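Local coordinates for piwi domain-containing protein (Vanderwaltozyma polyspora, PDB 5THE) that forms the C-terminal lobe of a budding-yeast Argonaute, which binds RNA and, in keeping with its family, probably takes part in cleaving target RNA, at residues A[77-82]-A[117-122]; A[185-190]-A[211-216]; A[238-243]-A[544-549]. All blocks are in the same frame, centred on the assembly; numbering follows the deposited sequence.

Contact 1 of 3, residues A[77-82]-A[117-122]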
loop_
_atom_site.group_PDB
_atom_site.type_symbol
_atom_site.label_atom_id
_atom_site.label_comp_id
_atom_site.label_asym_id
_atom_site.label_seq_id
_atom_site.Cartn_x
_atom_site.Cartn_y
_atom_site.Cartn_z
ATOM N N VAL A 77 15.162 -13.281 -14.379
ATOM C CA VAL A 77 14.874 -11.932 -14.856
ATOM C C VAL A 77 16.191 -11.195 -15.040
ATOM O O VAL A 77 17.100 -11.317 -14.210
ATOM C CB VAL A 77 13.961 -11.181 -13.863
ATOM C CG1 VAL A 77 13.666 -9.777 -14.344
ATOM C CG2 VAL A 77 12.662 -11.963 -13.619
ATOM N N ASN A 78 16.301 -10.425 -16.118
ATOM C CA ASN A 78 17.476 -9.583 -16.307
ATOM C C ASN A 78 17.332 -8.314 -15.479
ATOM O O ASN A 78 16.276 -7.673 -15.485
ATOM C CB ASN A 78 17.664 -9.219 -17.779
ATOM C CG ASN A 78 17.884 -10.437 -18.650
ATOM O OD1 ASN A 78 18.823 -11.191 -18.441
ATOM N ND2 ASN A 78 17.010 -10.638 -19.623
ATOM N N LEU A 79 18.399 -7.943 -14.787
ATOM C CA LEU A 79 18.414 -6.772 -13.913
ATOM C C LEU A 79 19.480 -5.821 -14.442
ATOM O O LEU A 79 20.671 -6.136 -14.387
ATOM C CB LEU A 79 18.697 -7.166 -12.462
ATOM C CG LEU A 79 18.680 -6.024 -11.438
ATOM C CD1 LEU A 79 17.302 -5.405 -11.376
ATOM C CD2 LEU A 79 19.097 -6.501 -10.058
ATOM N N ARG A 80 19.054 -4.667 -14.955
ATOM C CA ARG A 80 19.948 -3.691 -15.570
ATOM C C ARG A 80 20.072 -2.478 -14.659
ATOM O O ARG A 80 19.075 -1.802 -14.380
ATOM C CB ARG A 80 19.442 -3.244 -16.940
ATOM C CG ARG A 80 19.537 -4.288 -18.031
ATOM C CD ARG A 80 20.932 -4.884 -18.140
ATOM N NE ARG A 80 21.957 -3.912 -18.521
ATOM C CZ ARG A 80 22.122 -3.434 -19.752
ATOM N NH1 ARG A 80 21.309 -3.816 -20.732
ATOM N NH2 ARG A 80 23.099 -2.568 -20.003
ATOM N N ALA A 81 21.287 -2.200 -14.210
ATOM C CA ALA A 81 21.536 -1.030 -13.393
ATOM C C ALA A 81 21.766 0.180 -14.292
ATOM O O ALA A 81 22.513 0.109 -15.272
ATOM C CB ALA A 81 22.744 -1.264 -12.485
ATOM N N ILE A 82 21.113 1.284 -13.968
ATOM C CA ILE A 82 21.333 2.559 -14.637
ATOM C C ILE A 82 21.715 3.553 -13.554
ATOM O O ILE A 82 20.901 3.875 -12.681
ATOM C CB ILE A 82 20.097 3.028 -15.415
ATOM C CG1 ILE A 82 19.745 2.013 -16.512
ATOM C CG2 ILE A 82 20.328 4.440 -15.995
ATOM C CD1 ILE A 82 18.501 2.392 -17.322
ATOM N N PHE A 117 17.848 -13.149 -10.452
ATOM C CA PHE A 117 18.200 -12.081 -11.375
ATOM C C PHE A 117 19.479 -12.425 -12.118
ATOM O O PHE A 117 20.392 -13.045 -11.567
ATOM C CB PHE A 117 18.415 -10.744 -10.658
ATOM C CG PHE A 117 17.147 -10.018 -10.327
ATOM C CD1 PHE A 117 16.288 -9.610 -11.332
ATOM C CD2 PHE A 117 16.827 -9.724 -9.019
ATOM C CE1 PHE A 117 15.126 -8.935 -11.029
ATOM C CE2 PHE A 117 15.662 -9.047 -8.710
ATOM C CZ PHE A 117 14.810 -8.659 -9.710
ATOM N N ASN A 118 19.536 -11.994 -13.373
ATOM C CA ASN A 118 20.750 -11.999 -14.174
ATOM C C ASN A 118 21.246 -10.555 -14.200
ATOM O O ASN A 118 20.551 -9.673 -14.712
ATOM C CB ASN A 118 20.438 -12.538 -15.576
ATOM C CG ASN A 118 21.599 -12.397 -16.561
ATOM O OD1 ASN A 118 22.712 -12.004 -16.211
ATOM N ND2 ASN A 118 21.325 -12.730 -17.812
ATOM N N VAL A 119 22.420 -10.306 -13.617
ATOM C CA VAL A 119 22.947 -8.942 -13.516
ATOM C C VAL A 119 24.198 -8.804 -14.373
ATOM O O VAL A 119 25.088 -8.002 -14.064
ATOM C CB VAL A 119 23.265 -8.549 -12.061
ATOM C CG1 VAL A 119 22.005 -8.529 -11.213
ATOM C CG2 VAL A 119 24.290 -9.503 -11.465
ATOM N N SER A 120 24.279 -9.589 -15.447
ATOM C CA SER A 120 25.478 -9.583 -16.277
ATOM C C SER A 120 25.552 -8.352 -17.176
ATOM O O SER A 120 26.653 -7.915 -17.526
ATOM C CB SER A 120 25.541 -10.865 -17.111
ATOM O OG SER A 120 24.420 -10.973 -17.968
ATOM N N GLY A 121 24.413 -7.770 -17.549
ATOM C CA GLY A 121 24.441 -6.529 -18.298
ATOM C C GLY A 121 25.234 -5.458 -17.571
ATOM O O GLY A 121 24.987 -5.201 -16.389
ATOM N N LYS A 122 26.198 -4.847 -18.253
ATOM C CA LYS A 122 27.032 -3.827 -17.632
ATOM C C LYS A 122 26.181 -2.633 -17.189
ATOM O O LYS A 122 25.291 -2.195 -17.930
ATOM C CB LYS A 122 28.108 -3.361 -18.616
ATOM C CG LYS A 122 29.140 -2.421 -18.027
ATOM C CD LYS A 122 30.006 -3.139 -16.989
ATOM C CE LYS A 122 31.039 -2.191 -16.379
ATOM N NZ LYS A 122 31.855 -2.832 -15.305
HETATM O O HOH W 1 23.293 -3.969 -14.652
#

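Contact 2 of 3, residues A[185-190]-A[211-216]. With nucleotides of chain B.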
loop_
_atom_site.group_PDB
_atom_site.type_symbol
_atom_site.label_atom_id
_atom_site.label_comp_id
_atom_site.label_asym_id
_atom_site.label_seq_id
_atom_site.Cartn_x
_atom_site.Cartn_y
_atom_site.Cartn_z
ATOM N N THR A 185 13.336 -7.445 -18.675
ATOM C CA THR A 185 14.362 -6.623 -18.051
ATOM C C THR A 185 13.755 -5.726 -16.980
ATOM O O THR A 185 12.774 -5.011 -17.225
ATOM C CB THR A 185 15.113 -5.792 -19.095
ATOM O OG1 THR A 185 15.969 -6.658 -19.845
ATOM C CG2 THR A 185 15.966 -4.743 -18.422
ATOM N N TYR A 186 14.340 -5.790 -15.789
ATOM C CA TYR A 186 13.981 -4.947 -14.663
ATOM C C TYR A 186 15.053 -3.885 -14.527
ATOM O O TYR A 186 16.247 -4.207 -14.526
ATOM C CB TYR A 186 13.881 -5.774 -13.374
ATOM C CG TYR A 186 13.136 -5.065 -12.271
ATOM C CD1 TYR A 186 13.739 -4.036 -11.549
ATOM C CD2 TYR A 186 11.821 -5.408 -11.964
ATOM C CE1 TYR A 186 13.061 -3.374 -10.551
ATOM C CE2 TYR A 186 11.129 -4.754 -10.962
ATOM C CZ TYR A 186 11.755 -3.737 -10.261
ATOM O OH TYR A 186 11.085 -3.076 -9.271
ATOM N N ILE A 187 14.643 -2.624 -14.436
ATOM C CA ILE A 187 15.594 -1.527 -14.343
ATOM C C ILE A 187 15.844 -1.187 -12.882
ATOM O O ILE A 187 14.900 -0.995 -12.111
ATOM C CB ILE A 187 15.091 -0.289 -15.093
ATOM C CG1 ILE A 187 15.071 -0.542 -16.592
ATOM C CG2 ILE A 187 15.992 0.904 -14.766
ATOM C CD1 ILE A 187 14.219 0.452 -17.305
ATOM N N LEU A 188 17.113 -1.065 -12.512
ATOM C CA LEU A 188 17.501 -0.550 -11.200
ATOM C C LEU A 188 18.164 0.808 -11.399
ATOM O O LEU A 188 19.295 0.893 -11.884
ATOM C CB LEU A 188 18.429 -1.525 -10.479
ATOM C CG LEU A 188 18.959 -1.038 -9.131
ATOM C CD1 LEU A 188 17.802 -0.725 -8.166
ATOM C CD2 LEU A 188 19.925 -2.068 -8.541
ATOM N N TYR A 189 17.452 1.872 -11.065
ATOM C CA TYR A 189 18.054 3.195 -11.083
ATOM C C TYR A 189 18.876 3.369 -9.809
ATOM O O TYR A 189 18.347 3.233 -8.698
ATOM C CB TYR A 189 16.980 4.271 -11.188
ATOM C CG TYR A 189 16.297 4.342 -12.530
ATOM C CD1 TYR A 189 17.026 4.611 -13.687
ATOM C CD2 TYR A 189 14.912 4.197 -12.640
ATOM C CE1 TYR A 189 16.404 4.696 -14.914
ATOM C CE2 TYR A 189 14.281 4.277 -13.875
ATOM C CZ TYR A 189 15.034 4.528 -15.010
ATOM O OH TYR A 189 14.423 4.613 -16.244
ATOM N N VAL A 190 20.167 3.648 -9.967
ATOM C CA VAL A 190 21.072 3.869 -8.842
ATOM C C VAL A 190 21.362 5.362 -8.796
ATOM O O VAL A 190 22.060 5.895 -9.670
ATOM C CB VAL A 190 22.361 3.051 -8.981
ATOM C CG1 VAL A 190 23.300 3.307 -7.809
ATOM C CG2 VAL A 190 22.021 1.550 -9.073
ATOM N N PHE A 211 6.706 4.811 -20.455
ATOM C CA PHE A 211 7.089 3.517 -21.022
ATOM C C PHE A 211 6.464 2.315 -20.333
ATOM O O PHE A 211 6.404 1.237 -20.938
ATOM C CB PHE A 211 8.612 3.346 -20.996
ATOM C CG PHE A 211 9.315 4.162 -22.023
ATOM C CD1 PHE A 211 9.566 5.506 -21.796
ATOM C CD2 PHE A 211 9.703 3.595 -23.229
ATOM C CE1 PHE A 211 10.201 6.270 -22.749
ATOM C CE2 PHE A 211 10.340 4.351 -24.190
ATOM C CZ PHE A 211 10.594 5.692 -23.950
ATOM N N GLY A 212 6.000 2.456 -19.098
ATOM C CA GLY A 212 5.478 1.285 -18.411
ATOM C C GLY A 212 6.529 0.211 -18.237
ATOM O O GLY A 212 6.224 -0.979 -18.385
ATOM N N ALA A 213 7.772 0.602 -17.956
ATOM C CA ALA A 213 8.848 -0.352 -17.723
ATOM C C ALA A 213 9.031 -0.536 -16.219
ATOM O O ALA A 213 9.028 0.441 -15.465
ATOM C CB ALA A 213 10.151 0.113 -18.376
ATOM N N LEU A 214 9.145 -1.789 -15.785
ATOM C CA LEU A 214 9.370 -2.079 -14.374
ATOM C C LEU A 214 10.702 -1.489 -13.925
ATOM O O LEU A 214 11.723 -1.653 -14.595
ATOM C CB LEU A 214 9.359 -3.592 -14.140
ATOM C CG LEU A 214 8.044 -4.331 -14.390
ATOM C CD1 LEU A 214 8.193 -5.761 -13.894
ATOM C CD2 LEU A 214 6.859 -3.632 -13.690
ATOM N N ASN A 215 10.699 -0.818 -12.777
ATOM C CA ASN A 215 11.925 -0.200 -12.305
ATOM C C ASN A 215 11.818 0.056 -10.812
ATOM O O ASN A 215 10.730 0.294 -10.288
ATOM C CB ASN A 215 12.210 1.127 -13.038
ATOM C CG ASN A 215 11.220 2.226 -12.663
ATOM O OD1 ASN A 215 11.543 3.134 -11.888
ATOM N ND2 ASN A 215 9.997 2.135 -13.194
ATOM N N SER A 216 12.968 0.044 -10.148
ATOM C CA SER A 216 13.100 0.520 -8.783
ATOM C C SER A 216 14.287 1.470 -8.710
ATOM O O SER A 216 15.255 1.348 -9.468
ATOM C CB SER A 216 13.309 -0.636 -7.776
ATOM O OG SER A 216 12.262 -1.590 -7.853
ATOM O OP3 U B 1 9.985 3.843 -5.537
ATOM P P U B 1 11.278 3.138 -5.634
ATOM O OP1 U B 1 11.600 2.884 -7.060
ATOM O OP2 U B 1 11.275 1.984 -4.720
ATOM O "O5'" U B 1 12.397 4.137 -5.143
ATOM C "C5'" U B 1 12.674 4.321 -3.761
ATOM C "C4'" U B 1 14.036 4.926 -3.610
ATOM O "O4'" U B 1 14.050 6.249 -4.225
ATOM C "C3'" U B 1 14.527 5.100 -2.181
ATOM O "O3'" U B 1 15.910 4.747 -2.123
ATOM C "C2'" U B 1 14.342 6.597 -1.921
ATOM O "O2'" U B 1 15.224 7.143 -0.965
ATOM C "C1'" U B 1 14.576 7.194 -3.310
ATOM N N1 U B 1 13.882 8.482 -3.516
ATOM C C2 U B 1 14.637 9.574 -3.866
ATOM O O2 U B 1 15.835 9.489 -4.034
ATOM N N3 U B 1 13.950 10.756 -4.027
ATOM C C4 U B 1 12.587 10.937 -3.873
ATOM O O4 U B 1 12.098 12.055 -4.061
ATOM C C5 U B 1 11.866 9.761 -3.494
ATOM C C6 U B 1 12.525 8.607 -3.325
HETATM O O HOH W 2 12.093 -2.654 -17.133
#

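Contact 3 of 3, residues A[238-243]-A[544-549]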
loop_
_atom_site.group_PDB
_atom_site.type_symbol
_atom_site.label_atom_id
_atom_site.label_comp_id
_atom_site.label_asym_id
_atom_site.label_seq_id
_atom_site.Cartn_x
_atom_site.Cartn_y
_atom_site.Cartn_z
ATOM N N MET A 238 10.496 -5.243 -5.798
ATOM C CA MET A 238 10.674 -5.772 -7.146
ATOM C C MET A 238 9.762 -6.960 -7.380
ATOM O O MET A 238 9.075 -7.044 -8.406
ATOM C CB MET A 238 12.129 -6.183 -7.353
ATOM C CG MET A 238 13.114 -5.025 -7.232
ATOM S SD MET A 238 14.795 -5.641 -7.441
ATOM C CE MET A 238 15.717 -4.103 -7.668
ATOM N N ASN A 239 9.746 -7.892 -6.425
ATOM C CA ASN A 239 8.954 -9.105 -6.581
ATOM C C ASN A 239 7.479 -8.774 -6.772
ATOM O O ASN A 239 6.813 -9.368 -7.625
ATOM C CB ASN A 239 9.151 -10.018 -5.370
ATOM C CG ASN A 239 8.570 -11.432 -5.582
ATOM O OD1 ASN A 239 8.055 -12.040 -4.663
ATOM N ND2 ASN A 239 8.714 -11.958 -6.768
ATOM N N LEU A 240 6.958 -7.810 -5.998
ATOM C CA LEU A 240 5.575 -7.372 -6.198
ATOM C C LEU A 240 5.369 -6.816 -7.603
ATOM O O LEU A 240 4.386 -7.158 -8.277
ATOM C CB LEU A 240 5.181 -6.335 -5.144
ATOM C CG LEU A 240 5.088 -6.877 -3.706
ATOM C CD1 LEU A 240 4.866 -5.742 -2.708
ATOM C CD2 LEU A 240 3.977 -7.950 -3.582
ATOM N N LYS A 241 6.280 -5.937 -8.056
ATOM C CA LYS A 241 6.181 -5.376 -9.400
ATOM C C LYS A 241 6.241 -6.463 -10.458
ATOM O O LYS A 241 5.593 -6.349 -11.502
ATOM C CB LYS A 241 7.288 -4.343 -9.621
ATOM C CG LYS A 241 6.976 -3.022 -8.930
ATOM C CD LYS A 241 8.203 -2.167 -8.789
ATOM C CE LYS A 241 7.856 -0.759 -8.324
ATOM N NZ LYS A 241 9.109 0.059 -8.133
ATOM N N LEU A 242 6.970 -7.544 -10.181
ATOM C CA LEU A 242 6.996 -8.729 -11.022
ATOM C C LEU A 242 5.826 -9.683 -10.756
ATOM O O LEU A 242 5.926 -10.864 -11.100
ATOM C CB LEU A 242 8.327 -9.451 -10.833
ATOM C CG LEU A 242 9.493 -8.644 -11.408
ATOM C CD1 LEU A 242 10.824 -9.021 -10.747
ATOM C CD2 LEU A 242 9.535 -8.888 -12.909
ATOM N N LEU A 243 4.739 -9.194 -10.158
ATOM C CA LEU A 243 3.503 -9.947 -9.934
ATOM C C LEU A 243 3.680 -11.052 -8.911
ATOM O O LEU A 243 2.870 -11.978 -8.847
ATOM C CB LEU A 243 2.942 -10.534 -11.241
ATOM C CG LEU A 243 2.767 -9.518 -12.372
ATOM C CD1 LEU A 243 2.095 -10.148 -13.605
ATOM C CD2 LEU A 243 1.980 -8.325 -11.884
ATOM N N SER A 544 -2.159 -2.796 -14.413
ATOM C CA SER A 544 -2.443 -3.904 -13.515
ATOM C C SER A 544 -1.252 -4.253 -12.633
ATOM O O SER A 544 -1.223 -5.333 -12.041
ATOM C CB SER A 544 -2.886 -5.134 -14.313
ATOM O OG SER A 544 -4.024 -4.828 -15.092
ATOM N N VAL A 545 -0.276 -3.368 -12.534
ATOM C CA VAL A 545 0.938 -3.613 -11.772
ATOM C C VAL A 545 0.977 -2.644 -10.604
ATOM O O VAL A 545 0.500 -1.508 -10.713
ATOM C CB VAL A 545 2.182 -3.452 -12.674
ATOM C CG1 VAL A 545 3.472 -3.580 -11.865
ATOM C CG2 VAL A 545 2.132 -4.472 -13.823
ATOM N N MET A 546 1.532 -3.102 -9.476
ATOM C CA MET A 546 1.792 -2.235 -8.323
ATOM C C MET A 546 3.083 -1.439 -8.532
ATOM O O MET A 546 4.048 -1.548 -7.775
ATOM C CB MET A 546 1.867 -3.052 -7.037
ATOM C CG MET A 546 0.571 -3.728 -6.619
ATOM S SD MET A 546 0.818 -4.871 -5.234
ATOM C CE MET A 546 1.264 -3.723 -3.915
ATOM N N TYR A 547 3.088 -0.616 -9.594
ATOM C CA TYR A 547 4.263 0.189 -9.896
ATOM C C TYR A 547 4.544 1.210 -8.811
ATOM O O TYR A 547 5.661 1.730 -8.737
ATOM C CB TYR A 547 4.100 0.901 -11.243
ATOM C CG TYR A 547 2.866 1.766 -11.329
ATOM C CD1 TYR A 547 1.655 1.233 -11.763
ATOM C CD2 TYR A 547 2.913 3.118 -10.986
ATOM C CE1 TYR A 547 0.519 2.016 -11.842
ATOM C CE2 TYR A 547 1.772 3.917 -11.066
ATOM C CZ TYR A 547 0.582 3.358 -11.490
ATOM O OH TYR A 547 -0.554 4.132 -11.583
ATOM N N TYR A 548 3.555 1.513 -7.978
ATOM C CA TYR A 548 3.686 2.542 -6.964
ATOM C C TYR A 548 4.394 2.047 -5.707
ATOM O O TYR A 548 4.731 2.873 -4.850
ATOM C CB TYR A 548 2.292 3.076 -6.609
ATOM C CG TYR A 548 1.372 1.990 -6.088
ATOM C CD1 TYR A 548 1.406 1.619 -4.752
ATOM C CD2 TYR A 548 0.501 1.319 -6.937
ATOM C CE1 TYR A 548 0.603 0.620 -4.271
ATOM C CE2 TYR A 548 -0.325 0.313 -6.465
ATOM C CZ TYR A 548 -0.267 -0.029 -5.125
ATOM O OH TYR A 548 -1.073 -1.024 -4.629
ATOM N N ILE A 549 4.622 0.732 -5.578
ATOM C CA ILE A 549 5.151 0.155 -4.337
ATOM C C ILE A 549 6.653 0.356 -4.198
ATOM O O ILE A 549 7.181 0.324 -3.082
ATOM C CB ILE A 549 4.814 -1.361 -4.225
ATOM C CG1 ILE A 549 4.904 -1.839 -2.771
ATOM C CG2 ILE A 549 5.784 -2.185 -5.049
ATOM C CD1 ILE A 549 4.028 -1.076 -1.823
ATOM O OXT ILE A 549 7.376 0.544 -5.181
HETATM O O HOH W 3 2.189 -5.809 -9.347
HETATM O O HOH W 4 7.988 2.594 -6.850
HETATM O O HOH W 5 7.886 2.204 -10.360
HETATM O O HOH W 6 10.013 -0.185 -5.863
#

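Contact 1 of 3, residues A[77-82]-A[117-122]
A beta-alpha-beta unit made of strand 77-85, helix 95-111 and strand 117-118 brings Val77 beside Phe117 and Asn78 beside Asn118 as a short parallel ladder. Two backbone bonds define it: Asn118 N donates to Val77 O at 2.7 Å, and Leu79 N donates to Asn118 O at 2.8 Å. Leu79 carries most of the apolar packing. CG is anti to the backbone N (chi1 -178°), which carries the branch toward Phe117; CD2 then lies over one face of the ring, displaced toward the rim and 4.2 Å from the ring centroid, in a CH-pi contact. Leu79 CB also meets Phe117 CD1 at 3.6 Å, and CD2 touches Val119 CG1 at 3.7 Å. Val77 lies alongside the same ring, CG1 being 3.7 Å from Phe117 CE1. Phe106 of the connecting helix touches both Leu79 and Phe117, so the crossover helix packs on this face of the parallel sheet, as in the Rossmann-like MID domain of Argonautes. On the other face, the amides of Asn78 and Asn118 run side by side with their planes 62° apart. Asn118 OD1 accepts from Ser120 N, closing an Asx turn that leads the chain out of the strand, and from Ser120 OG as well. Beyond it the bent Arg80 side chain reaches across: NH2 donates to Lys122 O at 3.0 Å, nearly in the guanidinium plane and at an N-H...O angle of 162°. Gly121 CA sits over one guanidinium face, 3.6 Å from Arg80 NE; a beta carbon at Gly121 would clash with that nitrogen, which is buried without a partner in the model.

Contact 2 of 3, residues A[185-190]-A[211-216]
Ile187 paired with Asn215 and Leu188 paired with Ser216 make a buried parallel strand contact, inside the beta-alpha-beta unit of strand 185-191, helix 197-210 and strand 215-219. Three backbone bonds establish the register: Ile187 N to Leu214 O (3.1 Å), Ser216 N to Ile187 O (2.9 Å) and Tyr189 N to Ser216 O (2.8 Å). The Tyr186 ring lies against the second strand, with Leu214 C over its centre and Asn215 N on the same face nearer the rim. Leu214 crosses this side chain at about a right angle, its CB 3.8 Å from Tyr186 CD2. On the opposite side of the sheet, Asn215 takes the crowded position between its backbone N and carbonyl carbon (chi1 69°). From there OD1 meets the edge of the Tyr189 ring in its plane, 3.6 Å from CE2, while ND2 donates to Ala213 O at 3.0 Å. Outside the segments, Lys204 NZ donates to Asn215 OD1 and Asp208 OD1 accepts from ND2. An alanine here would probably leave Ala213 O, Asp208 and Lys204 without these mates and open a gap beside the Tyr189 edge. Tyr186 OH donates to Ser216 OG, though the modelled 2.4 Å is so short that the exact length is doubtful. Near the start of strand 215-219, Ser216 CA lies 3.3 Å from OP1 of U1 of chain B.

Contact 3 of 3, residues A[238-243]-A[544-549]
Leu240 and Lys241, in the last turn of helix 228-241, face a type I turn running from Met546 to Ile549, the closest CA pair being Lys241 and Met546 at 5.5 Å. The helix stops in a Schellman motif with Leu243, of positive phi, as the C-prime residue. Between the segments a water accepts from Met546 N and donates to Leu240 O, 2.8 Å from the latter. Leu240 CD1 packs on Ile549 CG1 at 3.9 Å, and Val545 CG1 sits 3.5 Å from Lys241 O. Lys241 runs extended beyond CG, bringing CE within 3.3 Å of Tyr547 O. Its NZ forms a long salt bridge, 3.5 Å, to OXT of Ile549, the C-terminal carboxylate. A water that accepts from NZ and donates to OXT at 2.8 Å joins the same two groups. The pocket is consistent with the Argonaute MID-PIWI junction, where the chain's C-terminus helps form the site for the guide's 5' phosphate; Lys241 also packs on an RNA phosphate. NZ also donates a hydrogen bond to Asn215 O of the neighbouring strand. The other carboxylate oxygen, Ile549 O, accepts from Lys237 NZ and Arg481 NH1, which would probably stabilise its negative charge.

How the contacts relate
Contacts 1 and 2 belong to one parallel sheet: strands 77-85 and 185-191 are neighbours in it, with Asn78 O 2.7 Å from Tyr186 N. Both rest on backbone ladders, but contact 1 lies farther from the chain centre and is partly exposed where strand 117-118 gives way to loop, whereas contact 2 is buried. Contact 3 is also buried and nearest the centre, yet has no direct backbone bond across it; charge, water and apolar packing replace the ladder. Helix 228-241 and the residue after it connect all three, since Met238 touches Phe117 as well as Tyr186, and Leu242 packs on Leu214. Contacts 2 and 3 approach the bound RNA closely; contact 1 stays about 11 Å from it at its nearest atom.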